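Local coordinates for protein sulfate transporter 4.1, chloroplastic (Arabidopsis thaliana, PDB 7LHV) that moves sulfate across the membrane together with protons, as a symporter of the SLC26/SulP family that may influence sulfate assimilation, at residues D449-L454 / S463-T468. Residues are numbered along the deposited sequence; the frame is centred on the assembly and turned at random.
Sequences DEAIFL and SLWTIT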
ATOM      1  N   ASP A 449       3.683 -23.391 -16.021  1.00 64.09           N
ATOM      2  CA  ASP A 449       3.498 -22.812 -17.346  1.00 64.09           C
ATOM      3  C   ASP A 449       3.494 -21.291 -17.282  1.00 64.09           C
ATOM      4  O   ASP A 449       4.080 -20.624 -18.141  1.00 64.09           O
ATOM      5  CB  ASP A 449       2.204 -23.326 -17.970  1.00 64.09           C
ATOM      6  CG  ASP A 449       2.427 -24.529 -18.861  1.00 64.09           C
ATOM      7  OD1 ASP A 449       3.600 -24.874 -19.112  1.00 64.09           O
ATOM      8  OD2 ASP A 449       1.430 -25.127 -19.314  1.00 64.09           O
ATOM      9  N   GLU A 450       2.843 -20.726 -16.263  1.00 60.69           N
ATOM     10  CA  GLU A 450       2.882 -19.279 -16.094  1.00 60.69           C
ATOM     11  C   GLU A 450       4.289 -18.809 -15.763  1.00 60.69           C
ATOM     12  O   GLU A 450       4.688 -17.716 -16.165  1.00 60.69           O
ATOM     13  CB  GLU A 450       1.911 -18.835 -15.006  1.00 60.69           C
ATOM     14  CG  GLU A 450       1.671 -17.341 -14.958  1.00 60.69           C
ATOM     15  CD  GLU A 450       0.939 -16.835 -16.185  1.00 60.69           C
ATOM     16  OE1 GLU A 450       0.209 -17.629 -16.816  1.00 60.69           O
ATOM     17  OE2 GLU A 450       1.090 -15.642 -16.524  1.00 60.69           O
ATOM     18  N   ALA A 451       5.054 -19.612 -15.022  1.00 56.08           N
ATOM     19  CA  ALA A 451       6.438 -19.242 -14.743  1.00 56.08           C
ATOM     20  C   ALA A 451       7.253 -19.164 -16.026  1.00 56.08           C
ATOM     21  O   ALA A 451       8.031 -18.222 -16.224  1.00 56.08           O
ATOM     22  CB  ALA A 451       7.065 -20.237 -13.770  1.00 56.08           C
ATOM     23  N   ILE A 452       7.078 -20.139 -16.918  1.00 59.02           N
ATOM     24  CA  ILE A 452       7.779 -20.111 -18.200  1.00 59.02           C
ATOM     25  C   ILE A 452       7.331 -18.912 -19.028  1.00 59.02           C
ATOM     26  O   ILE A 452       8.151 -18.225 -19.652  1.00 59.02           O
ATOM     27  CB  ILE A 452       7.565 -21.436 -18.949  1.00 59.02           C
ATOM     28  CG1 ILE A 452       8.257 -22.577 -18.207  1.00 59.02           C
ATOM     29  CG2 ILE A 452       8.086 -21.337 -20.369  1.00 59.02           C
ATOM     30  CD1 ILE A 452       7.974 -23.937 -18.786  1.00 59.02           C
ATOM     31  N   PHE A 453       6.024 -18.639 -19.043  1.00 59.55           N
ATOM     32  CA  PHE A 453       5.514 -17.494 -19.792  1.00 59.55           C
ATOM     33  C   PHE A 453       6.085 -16.185 -19.261  1.00 59.55           C
ATOM     34  O   PHE A 453       6.477 -15.308 -20.041  1.00 59.55           O
ATOM     35  CB  PHE A 453       3.989 -17.478 -19.731  1.00 59.55           C
ATOM     36  CG  PHE A 453       3.363 -16.333 -20.464  1.00 59.55           C
ATOM     37  CD1 PHE A 453       3.305 -16.328 -21.844  1.00 59.55           C
ATOM     38  CD2 PHE A 453       2.827 -15.264 -19.770  1.00 59.55           C
ATOM     39  CE1 PHE A 453       2.725 -15.277 -22.518  1.00 59.55           C
ATOM     40  CE2 PHE A 453       2.246 -14.209 -20.440  1.00 59.55           C
ATOM     41  CZ  PHE A 453       2.195 -14.215 -21.815  1.00 59.55           C
ATOM     42  N   LEU A 454       6.138 -16.035 -17.937  1.00 56.55           N
ATOM     43  CA  LEU A 454       6.707 -14.832 -17.342  1.00 56.55           C
ATOM     44  C   LEU A 454       8.183 -14.700 -17.677  1.00 56.55           C
ATOM     45  O   LEU A 454       8.659 -13.604 -17.987  1.00 56.55           O
ATOM     46  CB  LEU A 454       6.508 -14.845 -15.827  1.00 56.55           C
ATOM     47  CG  LEU A 454       5.066 -14.788 -15.331  1.00 56.55           C
ATOM     48  CD1 LEU A 454       5.021 -14.795 -13.817  1.00 56.55           C
ATOM     49  CD2 LEU A 454       4.365 -13.576 -15.887  1.00 56.55           C
ATOM     50  N   SER A 463      10.438 -12.645 -11.505  1.00 50.46           N
ATOM     51  CA  SER A 463      11.127 -12.497 -10.228  1.00 50.46           C
ATOM     52  C   SER A 463      10.140 -12.489  -9.071  1.00 50.46           C
ATOM     53  O   SER A 463      10.387 -13.111  -8.032  1.00 50.46           O
ATOM     54  CB  SER A 463      11.965 -11.221 -10.230  1.00 50.46           C
ATOM     55  OG  SER A 463      13.007 -11.304 -11.186  1.00 50.46           O
ATOM     56  N   LEU A 464       9.017 -11.787  -9.230  1.00 48.23           N
ATOM     57  CA  LEU A 464       7.989 -11.795  -8.193  1.00 48.23           C
ATOM     58  C   LEU A 464       7.454 -13.205  -7.966  1.00 48.23           C
ATOM     59  O   LEU A 464       7.295 -13.646  -6.820  1.00 48.23           O
ATOM     60  CB  LEU A 464       6.849 -10.850  -8.573  1.00 48.23           C
ATOM     61  CG  LEU A 464       7.067  -9.361  -8.322  1.00 48.23           C
ATOM     62  CD1 LEU A 464       5.852  -8.571  -8.767  1.00 48.23           C
ATOM     63  CD2 LEU A 464       7.362  -9.116  -6.859  1.00 48.23           C
ATOM     64  N   TRP A 465       7.177 -13.928  -9.051  1.00 49.18           N
ATOM     65  CA  TRP A 465       6.663 -15.288  -8.944  1.00 49.18           C
ATOM     66  C   TRP A 465       7.649 -16.181  -8.208  1.00 49.18           C
ATOM     67  O   TRP A 465       7.277 -16.910  -7.282  1.00 49.18           O
ATOM     68  CB  TRP A 465       6.383 -15.840 -10.344  1.00 49.18           C
ATOM     69  CG  TRP A 465       5.718 -17.182 -10.381  1.00 49.18           C
ATOM     70  CD1 TRP A 465       4.384 -17.425 -10.503  1.00 49.18           C
ATOM     71  CD2 TRP A 465       6.351 -18.463 -10.303  1.00 49.18           C
ATOM     72  NE1 TRP A 465       4.144 -18.774 -10.505  1.00 49.18           N
ATOM     73  CE2 TRP A 465       5.336 -19.435 -10.381  1.00 49.18           C
ATOM     74  CE3 TRP A 465       7.676 -18.885 -10.171  1.00 49.18           C
ATOM     75  CZ2 TRP A 465       5.604 -20.798 -10.332  1.00 49.18           C
ATOM     76  CZ3 TRP A 465       7.938 -20.239 -10.122  1.00 49.18           C
ATOM     77  CH2 TRP A 465       6.908 -21.178 -10.203  1.00 49.18           C
ATOM     78  N   THR A 466       8.925 -16.118  -8.596  1.00 48.07           N
ATOM     79  CA  THR A 466       9.936 -16.973  -7.985  1.00 48.07           C
ATOM     80  C   THR A 466      10.134 -16.637  -6.514  1.00 48.07           C
ATOM     81  O   THR A 466      10.233 -17.538  -5.674  1.00 48.07           O
ATOM     82  CB  THR A 466      11.255 -16.843  -8.741  1.00 48.07           C
ATOM     83  OG1 THR A 466      11.041 -17.137 -10.125  1.00 48.07           O
ATOM     84  CG2 THR A 466      12.278 -17.811  -8.183  1.00 48.07           C
ATOM     85  N   ILE A 467      10.192 -15.345  -6.180  1.00 45.88           N
ATOM     86  CA  ILE A 467      10.393 -14.951  -4.789  1.00 45.88           C
ATOM     87  C   ILE A 467       9.225 -15.413  -3.931  1.00 45.88           C
ATOM     88  O   ILE A 467       9.414 -15.999  -2.859  1.00 45.88           O
ATOM     89  CB  ILE A 467      10.602 -13.429  -4.689  1.00 45.88           C
ATOM     90  CG1 ILE A 467      12.033 -13.059  -5.074  1.00 45.88           C
ATOM     91  CG2 ILE A 467      10.288 -12.934  -3.290  1.00 45.88           C
ATOM     92  CD1 ILE A 467      12.241 -11.580  -5.276  1.00 45.88           C
ATOM     93  N   THR A 468       7.996 -15.170  -4.396  1.00 44.96           N
ATOM     94  CA  THR A 468       6.831 -15.571  -3.616  1.00 44.96           C
ATOM     95  C   THR A 468       6.781 -17.082  -3.444  1.00 44.96           C
ATOM     96  O   THR A 468       6.530 -17.578  -2.338  1.00 44.96           O
ATOM     97  CB  THR A 468       5.552 -15.067  -4.281  1.00 44.96           C
ATOM     98  OG1 THR A 468       5.679 -13.668  -4.555  1.00 44.96           O
ATOM     99  CG2 THR A 468       4.367 -15.281  -3.364  1.00 44.96           C
TER
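Trp465 presents one face of its indole to Ala451, whose methyl sits over the six-membered ring, while Thr466 OG1 lies in the ring plane at the edge. The methyl stands almost on the ring normal: Ala451 CB is 3.6 Å from the centroid of the six-membered ring of Trp465 and only 6° off the perpendicular, a well-centred CH-pi contact in which CB reaches all six ring carbons at similar range, CH2 of Trp465 at 3.7 Å. With CG of Trp465 anti to the backbone N (chi1 -174°), the indole extends from helix 459-474 to lie beneath the small residue of helix 448-457. Leu454, one turn beyond Ala451, reaches the base of the same side chain: its CD1 lies 3.9 Å from Trp465 CB, and the two side chains cross at about a right angle. Ala451 and Trp465 are the pair with the nearest CA atoms across the two segments, 7.0 Å apart; the small methyl is consistent with the indole lying flat against the helix there. The indole N-H has its partner elsewhere: Trp465 NE1 hydrogen-bonds to Ser210 OG on helix 206-229, where Ser214 also touches the indole. Thr466 OG1 is bonded to Phe462 O. Replacing Trp465 by alanine is likely to leave the Ala451 methyl without its aromatic surface and Ser210 OG without its indole partner, with a gap between the three helices. Leu454 also packs on Ser584 of the second subunit, in its STAS domain, so this end of the membrane domain meets the partner's STAS domain. Between the two successive helices the chemistry is wholly apolar, and the single polar group of the indole is directed to a third helix, tying a dispersion contact to one directional bond.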